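Local structure of FAD-binding oxidoreductase (Gulosibacter chungangensis, 7PBG) at the interface of chains A and B. The protein oxidises 4-ethylphenol by dehydrogenating its alkyl side chain, probably to 4-vinylphenol, using a covalently bound FAD. Residues are numbered along the deposited sequence; one frame, centred on the assembly and turned at random. Chains: chain A/B, FAD-binding oxidoreductase.

Contact 1: the interface of chains A and B. Residues chain A 435-436; chain B 122, 172, 178, 235-237.
The guanidinium of A:Arg436 is met at its edge, in plane, by the phenol oxygen of B:Tyr172 and the carbonyl oxygen of B:Leu235, and its plane stands 69° from the tyrosine ring. That ring is itself sandwiched within chain B: CB of B:Met236 lies over the centre of one face, 3.5 Å above the plane, and the indole of B:Trp178 lies against the other. Clamped in this way, the tyrosine presents its OH to the arginine, which comes from the opposite direction and grips this one oxygen end-on with two nitrogens, NH2 of A:Arg436 to OH of B:Tyr172 at 2.9 Å and NH1 to the same OH at 3.1 Å. NH2 of A:Arg436 also bonds to O of B:Leu235 at 2.8 Å, a bent bond with the donor well above the carbonyl plane. Along the NE edge, NE of A:Arg436 reaches O of B:Ala122 at 2.8 Å, again from above the carbonyl plane, with the oxygen tilted from the guanidinium plane. CG anti to the carbonyl carbon (chi1 -62°) and an extended run to NE carry the guanidinium across to chain B, where bonds to all three nitrogens limit its turning. Beside it, CD2 of A:Leu435 touches the rim of the indole, 3.9 Å from CZ3 of B:Trp178, the two side chains crossing at about a right angle. A methionine replacing A:Arg436 would probably leave the carbonyls of B:Ala122 and B:Leu235 and the phenol oxygen of B:Tyr172 without their shared donor. The site is a polar socket in the two-fold interface, where one arginine ties together separate segments of the neighbouring subunit and probably helps set how the chains sit in the deposited pair, if that is the working form.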
loop_
_atom_site.group_PDB
_atom_site.type_symbol
_atom_site.label_atom_id
_atom_site.label_comp_id
_atom_site.label_asym_id
_atom_site.label_seq_id
_atom_site.Cartn_x
_atom_site.Cartn_y
_atom_site.Cartn_z
ATOM N N LEU A 435 -5.157 3.343 12.730
ATOM C CA LEU A 435 -6.400 2.590 12.471
ATOM C C LEU A 435 -6.395 1.359 13.394
ATOM O O LEU A 435 -7.303 1.256 14.241
ATOM C CB LEU A 435 -6.481 2.216 10.992
ATOM C CG LEU A 435 -7.858 1.722 10.570
ATOM C CD1 LEU A 435 -8.891 2.810 10.759
ATOM C CD2 LEU A 435 -7.883 1.201 9.134
ATOM N N ARG A 436 -5.327 0.556 13.354
ATOM C CA ARG A 436 -5.180 -0.612 14.262
ATOM C C ARG A 436 -3.874 -0.551 15.035
ATOM O O ARG A 436 -3.692 -1.411 15.896
ATOM C CB ARG A 436 -5.166 -1.927 13.478
ATOM C CG ARG A 436 -6.450 -2.199 12.714
ATOM C CD ARG A 436 -6.297 -3.334 11.704
ATOM N NE ARG A 436 -7.596 -3.788 11.269
ATOM C CZ ARG A 436 -8.368 -3.213 10.369
ATOM N NH1 ARG A 436 -7.996 -2.119 9.740
ATOM N NH2 ARG A 436 -9.554 -3.731 10.100
ATOM N N ALA B 122 -9.242 -6.183 14.892
ATOM C CA ALA B 122 -9.920 -6.492 13.612
ATOM C C ALA B 122 -8.912 -7.047 12.594
ATOM O O ALA B 122 -8.648 -6.398 11.539
ATOM C CB ALA B 122 -10.595 -5.252 13.093
ATOM N N TYR B 172 -13.334 -3.208 1.764
ATOM C CA TYR B 172 -11.997 -3.825 1.909
ATOM C C TYR B 172 -11.628 -4.618 0.654
ATOM O O TYR B 172 -10.860 -5.596 0.796
ATOM C CB TYR B 172 -11.938 -4.698 3.162
ATOM C CG TYR B 172 -11.606 -3.989 4.456
ATOM C CD1 TYR B 172 -12.185 -2.761 4.800
ATOM C CD2 TYR B 172 -10.650 -4.494 5.330
ATOM C CE1 TYR B 172 -11.861 -2.111 5.991
ATOM C CE2 TYR B 172 -10.303 -3.847 6.510
ATOM C CZ TYR B 172 -10.927 -2.654 6.860
ATOM O OH TYR B 172 -10.546 -1.992 7.995
ATOM N N TRP B 178 -5.093 -4.605 2.723
ATOM C CA TRP B 178 -5.434 -5.068 4.102
ATOM C C TRP B 178 -4.582 -6.265 4.524
ATOM O O TRP B 178 -4.565 -6.594 5.732
ATOM C CB TRP B 178 -6.950 -5.329 4.181
ATOM C CG TRP B 178 -7.671 -4.109 3.730
ATOM C CD1 TRP B 178 -8.367 -3.951 2.575
ATOM C CD2 TRP B 178 -7.747 -2.866 4.438
ATOM N NE1 TRP B 178 -8.861 -2.681 2.510
ATOM C CE2 TRP B 178 -8.485 -1.996 3.633
ATOM C CE3 TRP B 178 -7.250 -2.419 5.670
ATOM C CZ2 TRP B 178 -8.726 -0.678 4.026
ATOM C CZ3 TRP B 178 -7.487 -1.122 6.071
ATOM C CH2 TRP B 178 -8.226 -0.260 5.250
ATOM N N LEU B 235 -9.443 -7.062 8.858
ATOM C CA LEU B 235 -10.866 -7.387 8.557
ATOM C C LEU B 235 -11.716 -6.203 8.940
ATOM O O LEU B 235 -11.547 -5.687 10.022
ATOM C CB LEU B 235 -11.343 -8.632 9.306
ATOM C CG LEU B 235 -10.569 -9.904 9.001
ATOM C CD1 LEU B 235 -11.094 -11.066 9.848
ATOM C CD2 LEU B 235 -10.578 -10.232 7.506
ATOM N N MET B 236 -12.654 -5.863 8.073
ATOM C CA MET B 236 -13.553 -4.719 8.308
ATOM C C MET B 236 -14.441 -5.036 9.501
ATOM O O MET B 236 -15.071 -6.091 9.550
ATOM C CB MET B 236 -14.412 -4.472 7.082
ATOM C CG MET B 236 -15.333 -3.314 7.230
ATOM S SD MET B 236 -16.090 -2.884 5.644
ATOM C CE MET B 236 -17.784 -2.553 6.127
ATOM N N PRO B 237 -14.521 -4.146 10.500
ATOM C CA PRO B 237 -15.548 -4.264 11.526
ATOM C C PRO B 237 -16.949 -4.236 10.909
ATOM O O PRO B 237 -17.264 -3.454 10.029
ATOM C CB PRO B 237 -15.323 -3.097 12.479
ATOM C CG PRO B 237 -13.904 -2.675 12.214
ATOM C CD PRO B 237 -13.622 -3.002 10.753
#

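Contact 2: the interface of chains A and B. Residues chain A 475, 477-478, 483, 486-487, 490, 519; chain B 212.
B:Leu212 enters chain A from a loop in an extended conformation (phi -64°, psi 125°), its backbone N lying near the hydroxyl end of A:Tyr490 and its side chain pointing on towards helix 483-489. The N of B:Leu212 approaches OH of A:Tyr490 at 3.5 Å, a weak hydrogen bond. OH of A:Tyr490 is itself the donor to O of A:Ile475, at 2.5 Å, which holds the phenol in place beside the leucine. In B:Leu212, CG anti to the backbone N (chi1 -168°) carries the branch into the pocket, and from there the two methyls part to different walls. CD2 of B:Leu212 goes to the helix: it packs 3.5 Å from CG1 of A:Val486, the side chains crossing at about a right angle, and also touches the backbone at A:Ala483 and A:Ala487. CD1 of B:Leu212 turns to the segment after strand 474-475, lying 3.8 Å from N of A:Ala478 and 3.9 Å from CA of A:Arg477. At the branch point, CB of A:Ser519 sits 4.0 Å from CG of B:Leu212, while nearer the backbone CE2 of A:Tyr490 meets CB of the leucine. The small alanine side chains probably let the methyls come close to the main chain, and the leucine buries 108 Å² here. This knob-in-pocket contact plugs a loop of one subunit into the other, next to the backbone of A:Arg477, an FAD-binding residue, so it may help steady that part of the cofactor site as well as the pairing of the chains.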
loop_
_atom_site.group_PDB
_atom_site.type_symbol
_atom_site.label_atom_id
_atom_site.label_comp_id
_atom_site.label_asym_id
_atom_site.label_seq_id
_atom_site.Cartn_x
_atom_site.Cartn_y
_atom_site.Cartn_z
ATOM N N ILE A 475 10.788 1.033 16.337
ATOM C CA ILE A 475 10.923 2.379 15.722
ATOM C C ILE A 475 10.826 2.162 14.221
ATOM O O ILE A 475 11.517 1.274 13.718
ATOM C CB ILE A 475 12.271 2.986 16.163
ATOM C CG1 ILE A 475 12.272 3.324 17.656
ATOM C CG2 ILE A 475 12.620 4.180 15.305
ATOM C CD1 ILE A 475 11.258 4.360 18.033
ATOM N N ARG A 477 11.055 5.016 11.950
ATOM C CA ARG A 477 11.641 6.220 11.305
ATOM C C ARG A 477 12.682 6.734 12.289
ATOM O O ARG A 477 12.381 6.830 13.472
ATOM C CB ARG A 477 10.550 7.243 11.031
ATOM C CG ARG A 477 10.992 8.361 10.095
ATOM C CD ARG A 477 9.914 9.319 9.793
ATOM N NE ARG A 477 10.359 10.482 9.050
ATOM C CZ ARG A 477 9.554 11.466 8.742
ATOM N NH1 ARG A 477 8.283 11.390 9.084
ATOM N NH2 ARG A 477 9.992 12.504 8.089
ATOM N N ALA A 478 13.888 6.987 11.831
ATOM C CA ALA A 478 14.934 7.372 12.792
ATOM C C ALA A 478 15.989 8.261 12.149
ATOM O O ALA A 478 16.336 8.078 10.985
ATOM C CB ALA A 478 15.521 6.109 13.360
ATOM N N ALA A 483 20.330 4.983 13.023
ATOM C CA ALA A 483 19.925 4.003 11.976
ATOM C C ALA A 483 20.445 2.605 12.336
ATOM O O ALA A 483 19.707 1.655 12.303
ATOM C CB ALA A 483 20.450 4.445 10.640
ATOM N N VAL A 486 18.709 1.127 15.483
ATOM C CA VAL A 486 17.289 0.762 15.201
ATOM C C VAL A 486 17.260 -0.446 14.245
ATOM O O VAL A 486 16.527 -1.402 14.491
ATOM C CB VAL A 486 16.500 1.982 14.669
ATOM C CG1 VAL A 486 15.105 1.556 14.205
ATOM C CG2 VAL A 486 16.435 3.073 15.714
ATOM N N ALA A 487 18.066 -0.461 13.184
ATOM C CA ALA A 487 18.073 -1.582 12.222
ATOM C C ALA A 487 18.366 -2.858 13.011
ATOM O O ALA A 487 17.743 -3.896 12.751
ATOM C CB ALA A 487 19.057 -1.370 11.106
ATOM N N TYR A 490 15.558 -5.069 14.636
ATOM C CA TYR A 490 14.729 -5.950 13.767
ATOM C C TYR A 490 15.469 -7.271 13.565
ATOM O O TYR A 490 15.900 -7.600 12.455
ATOM C CB TYR A 490 14.387 -5.237 12.463
ATOM C CG TYR A 490 13.394 -4.114 12.615
ATOM C CD1 TYR A 490 12.031 -4.341 12.443
ATOM C CD2 TYR A 490 13.810 -2.840 12.956
ATOM C CE1 TYR A 490 11.115 -3.319 12.611
ATOM C CE2 TYR A 490 12.912 -1.813 13.139
ATOM C CZ TYR A 490 11.558 -2.048 12.934
ATOM O OH TYR A 490 10.664 -1.048 13.123
ATOM N N SER A 519 18.818 3.750 6.852
ATOM C CA SER A 519 17.997 2.669 7.468
ATOM C C SER A 519 18.869 1.461 7.763
ATOM O O SER A 519 18.306 0.378 8.009
ATOM C CB SER A 519 16.805 2.254 6.680
ATOM O OG SER A 519 15.988 3.394 6.481
ATOM N N LEU B 212 11.590 0.173 10.010
ATOM C CA LEU B 212 12.666 1.001 9.504
ATOM C C LEU B 212 13.089 0.448 8.146
ATOM O O LEU B 212 13.511 -0.736 8.051
ATOM C CB LEU B 212 13.827 1.000 10.481
ATOM C CG LEU B 212 14.846 2.074 10.149
ATOM C CD1 LEU B 212 14.323 3.462 10.505
ATOM C CD2 LEU B 212 16.151 1.761 10.849
#

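The centres of contact 1 and contact 2 are about 26 Å apart, and they share no residue. They work in different ways: contact 1 is polar and reaches from chain A, just after strand 426-433, into chain B, whereas contact 2 is mainly apolar and runs from a chain B loop into chain A. Each subunit therefore both gives and receives a projecting side chain. The two-fold axis supplies a twin of each contact with the chains exchanged, so the pair is held at several separated points, which would probably resist rocking of one subunit on the other if this dimer is the working form.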